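Local atomic coordinates of uncharacterized protein (Bacteroides uniformis ATCC 8492, PDB entry 4Q68), a protein that probably acts as an N-acetylmuramoyl-L-alanine amidase of the NlpC/P60 type, cleaving the amide bond between N-acetylmuramic acid and L-alanine in bacterial cell-wall peptidoglycan. Residues Q105-A110 / L168-D173. Sequence-based numbering, arbitrary orientation. Where two conformers were deposited one is given.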
ATOM      1  N   GLN A 105     -11.921  -1.635   3.815  1.00  6.91           N
ATOM      2  CA  GLN A 105     -12.258  -1.390   5.214  0.60  7.51           C
ATOM      3  C   GLN A 105     -10.975  -1.152   5.986  1.00  6.35           C
ATOM      4  O   GLN A 105      -9.976  -1.827   5.771  1.00  6.86           O
ATOM      5  CB  GLN A 105     -12.974  -2.591   5.824  0.60  9.84           C
ATOM      6  CG  GLN A 105     -14.361  -2.778   5.318  0.60 12.36           C
ATOM      7  CD  GLN A 105     -14.959  -4.123   5.656  0.60 15.77           C
ATOM      8  OE1 GLN A 105     -14.248  -5.090   5.920  0.60 18.27           O
ATOM      9  NE2 GLN A 105     -16.281  -4.196   5.631  0.60 19.01           N
ATOM     10  N   ASP A 106     -11.024  -0.183   6.896  1.00  6.21           N
ATOM     11  CA  ASP A 106      -9.907   0.158   7.765  1.00  6.27           C
ATOM     12  C   ASP A 106     -10.047  -0.682   9.035  1.00  6.12           C
ATOM     13  O   ASP A 106     -10.785  -0.351   9.960  1.00  7.12           O
ATOM     14  CB  ASP A 106      -9.899   1.659   8.021  1.00  6.46           C
ATOM     15  CG  ASP A 106      -8.679   2.123   8.778  1.00  6.15           C
ATOM     16  OD1 ASP A 106      -8.037   1.265   9.427  1.00  6.28           O
ATOM     17  OD2 ASP A 106      -8.352   3.335   8.692  1.00  6.58           O
ATOM     18  N   VAL A 107      -9.350  -1.811   9.054  1.00  5.81           N
ATOM     19  CA  VAL A 107      -9.475  -2.777  10.141  1.00  6.28           C
ATOM     20  C   VAL A 107      -8.833  -2.256  11.419  1.00  6.12           C
ATOM     21  O   VAL A 107      -9.437  -2.338  12.492  1.00  6.76           O
ATOM     22  CB  VAL A 107      -8.895  -4.142   9.748  1.00  6.50           C
ATOM     23  CG1 VAL A 107      -9.033  -5.140  10.864  1.00  7.48           C
ATOM     24  CG2 VAL A 107      -9.549  -4.666   8.484  1.00  7.37           C
ATOM     25  N   THR A 108      -7.615  -1.721  11.338  1.00  5.81           N
ATOM     26  CA  THR A 108      -7.018  -1.099  12.516  1.00  5.58           C
ATOM     27  C   THR A 108      -7.898   0.038  13.056  1.00  6.05           C
ATOM     28  O   THR A 108      -7.928   0.258  14.267  1.00  6.52           O
ATOM     29  CB  THR A 108      -5.562  -0.621  12.262  1.00  5.46           C
ATOM     30  OG1 THR A 108      -5.341  -0.415  10.862  1.00  5.76           O
ATOM     31  CG2 THR A 108      -4.565  -1.637  12.757  1.00  6.13           C
ATOM     32  N   GLY A 109      -8.629   0.729  12.178  1.00  6.52           N
ATOM     33  CA  GLY A 109      -9.578   1.758  12.602  1.00  7.11           C
ATOM     34  C   GLY A 109     -10.575   1.252  13.634  1.00  7.75           C
ATOM     35  O   GLY A 109     -10.962   1.983  14.529  1.00 10.62           O
ATOM     36  N   ALA A 110     -11.005   0.006  13.491  1.00  8.03           N
ATOM     37  CA  ALA A 110     -11.954  -0.612  14.408  1.00  9.52           C
ATOM     38  C   ALA A 110     -11.293  -1.363  15.546  1.00  8.84           C
ATOM     39  O   ALA A 110     -11.839  -1.411  16.642  1.00 11.08           O
ATOM     40  CB  ALA A 110     -12.855  -1.573  13.642  1.00 11.27           C
ATOM     41  N   LEU A 168      -2.714 -11.703  15.256  1.00  8.59           N
ATOM     42  CA  LEU A 168      -3.858 -11.431  16.114  1.00  8.78           C
ATOM     43  C   LEU A 168      -5.085 -11.916  15.378  1.00  8.19           C
ATOM     44  O   LEU A 168      -5.117 -11.869  14.149  1.00  8.95           O
ATOM     45  CB  LEU A 168      -3.990  -9.932  16.403  1.00  8.85           C
ATOM     46  CG  LEU A 168      -2.870  -9.311  17.231  1.00  9.83           C
ATOM     47  CD1 LEU A 168      -2.957  -7.798  17.214  1.00 10.40           C
ATOM     48  CD2 LEU A 168      -2.882  -9.846  18.667  1.00 10.50           C
ATOM     49  N   PRO A 169      -6.123 -12.348  16.112  1.00  9.52           N
ATOM     50  CA  PRO A 169      -7.249 -12.979  15.420  0.70 10.26           C
ATOM     51  C   PRO A 169      -8.045 -12.055  14.492  1.00  9.41           C
ATOM     52  O   PRO A 169      -8.770 -12.545  13.638  1.00 12.11           O
ATOM     53  CB  PRO A 169      -8.119 -13.505  16.568  0.70 12.45           C
ATOM     54  CG  PRO A 169      -7.724 -12.712  17.748  0.70 13.65           C
ATOM     55  CD  PRO A 169      -6.272 -12.420  17.576  0.70 11.45           C
ATOM     56  N   TRP A 170      -7.897 -10.744  14.654  1.00  8.00           N
ATOM     57  CA  TRP A 170      -8.559  -9.798  13.777  1.00  7.99           C
ATOM     58  C   TRP A 170      -7.737  -9.417  12.538  1.00  7.45           C
ATOM     59  O   TRP A 170      -8.218  -8.673  11.701  1.00  8.24           O
ATOM     60  CB  TRP A 170      -8.981  -8.555  14.561  1.00  8.76           C
ATOM     61  CG  TRP A 170      -7.919  -7.861  15.328  1.00  8.57           C
ATOM     62  CD1 TRP A 170      -7.660  -8.001  16.653  1.00 11.46           C
ATOM     63  CD2 TRP A 170      -7.026  -6.850  14.855  1.00  7.91           C
ATOM     64  NE1 TRP A 170      -6.652  -7.159  17.039  1.00 10.31           N
ATOM     65  CE2 TRP A 170      -6.241  -6.442  15.952  1.00  8.99           C
ATOM     66  CE3 TRP A 170      -6.816  -6.248  13.615  1.00  7.72           C
ATOM     67  CZ2 TRP A 170      -5.273  -5.447  15.848  1.00  9.50           C
ATOM     68  CZ3 TRP A 170      -5.851  -5.259  13.512  1.00  8.43           C
ATOM     69  CH2 TRP A 170      -5.086  -4.873  14.622  1.00  9.07           C
ATOM     70  N   ILE A 171      -6.508  -9.924  12.435  1.00  6.85           N
ATOM     71  CA  ILE A 171      -5.713  -9.815  11.218  1.00  6.76           C
ATOM     72  C   ILE A 171      -5.883 -11.145  10.499  1.00  6.53           C
ATOM     73  O   ILE A 171      -5.606 -12.196  11.090  1.00  7.80           O
ATOM     74  CB  ILE A 171      -4.227  -9.540  11.500  1.00  7.20           C
ATOM     75  CG1 ILE A 171      -4.075  -8.247  12.297  1.00  7.62           C
ATOM     76  CG2 ILE A 171      -3.449  -9.513  10.183  1.00  7.74           C
ATOM     77  CD1 ILE A 171      -2.682  -7.996  12.828  1.00  8.52           C
ATOM     78  N   LYS A 172      -6.335 -11.096   9.250  1.00  6.79           N
ATOM     79  CA  LYS A 172      -6.701 -12.292   8.501  0.50  7.06           C
ATOM     80  C   LYS A 172      -5.861 -12.466   7.234  1.00  6.27           C
ATOM     81  O   LYS A 172      -5.374 -11.485   6.641  1.00  6.23           O
ATOM     82  CB  LYS A 172      -8.180 -12.198   8.134  0.50  8.33           C
ATOM     83  CG  LYS A 172      -9.056 -12.101   9.372  0.50 10.08           C
ATOM     84  CD  LYS A 172     -10.538 -12.084   9.108  0.50 12.13           C
ATOM     85  CE  LYS A 172     -11.305 -11.880  10.415  0.50 14.85           C
ATOM     86  NZ  LYS A 172     -10.761 -12.747  11.495  0.50 18.24           N
ATOM     87  N   ASP A 173      -5.718 -13.715   6.805  1.00  6.55           N
ATOM     88  CA  ASP A 173      -5.126 -14.011   5.509  1.00  6.36           C
ATOM     89  C   ASP A 173      -5.714 -13.083   4.454  1.00  5.92           C
ATOM     90  O   ASP A 173      -6.934 -12.893   4.366  1.00  6.63           O
ATOM     91  CB  ASP A 173      -5.444 -15.446   5.088  1.00  6.78           C
ATOM     92  CG  ASP A 173      -4.502 -16.476   5.668  1.00  7.17           C
ATOM     93  OD1 ASP A 173      -3.358 -16.128   5.999  1.00  7.81           O
ATOM     94  OD2 ASP A 173      -4.922 -17.660   5.782  1.00  9.10           O
TER
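With CG set between its own backbone N and carbonyl carbon (chi1 54°), Trp170 lays the benzo side of its indole against Val107 and Thr108, and Val107, whose CG1 lies anti to the backbone N (chi1 -180°), turns that methyl against the ring. The two touch through Val107 CG1 and Trp170 CE3, 3.7 Å apart, and CG1 lies equally near Trp170 O. One residue on, the methyl Thr108 CG2 comes at a slant to the far end of the six-membered ring, 3.8 Å from Trp170 CH2. Val235 N on strand 230-238 gives its N-H to Thr108 OG1 in a hydrogen bond, leaving the methyl to meet the indole. Leu168 CB and Ile171 CG1 lie over one face of the indole, near its rim, within a type I turn closed by the hydrogen bond Ile171 N to Leu168 O (2.9 Å). Asp106 OD1 caps the helix, met by Gly109 N from above the carboxylate plane at 2.9 Å; OD2 forms a salt bridge with Arg234, while Arg237 hydrogen-bonds Trp170 O, so strand 230-238 anchors both segments. Replacing Trp170 by an alanine is likely to take from Val107 CG1 and Thr108 CG2 the ring they rest against and open a gap on the loop side. The contact thus illustrates a division of labour: apolar carbon joins loop to helix, and polar groups tie each to the shared strand.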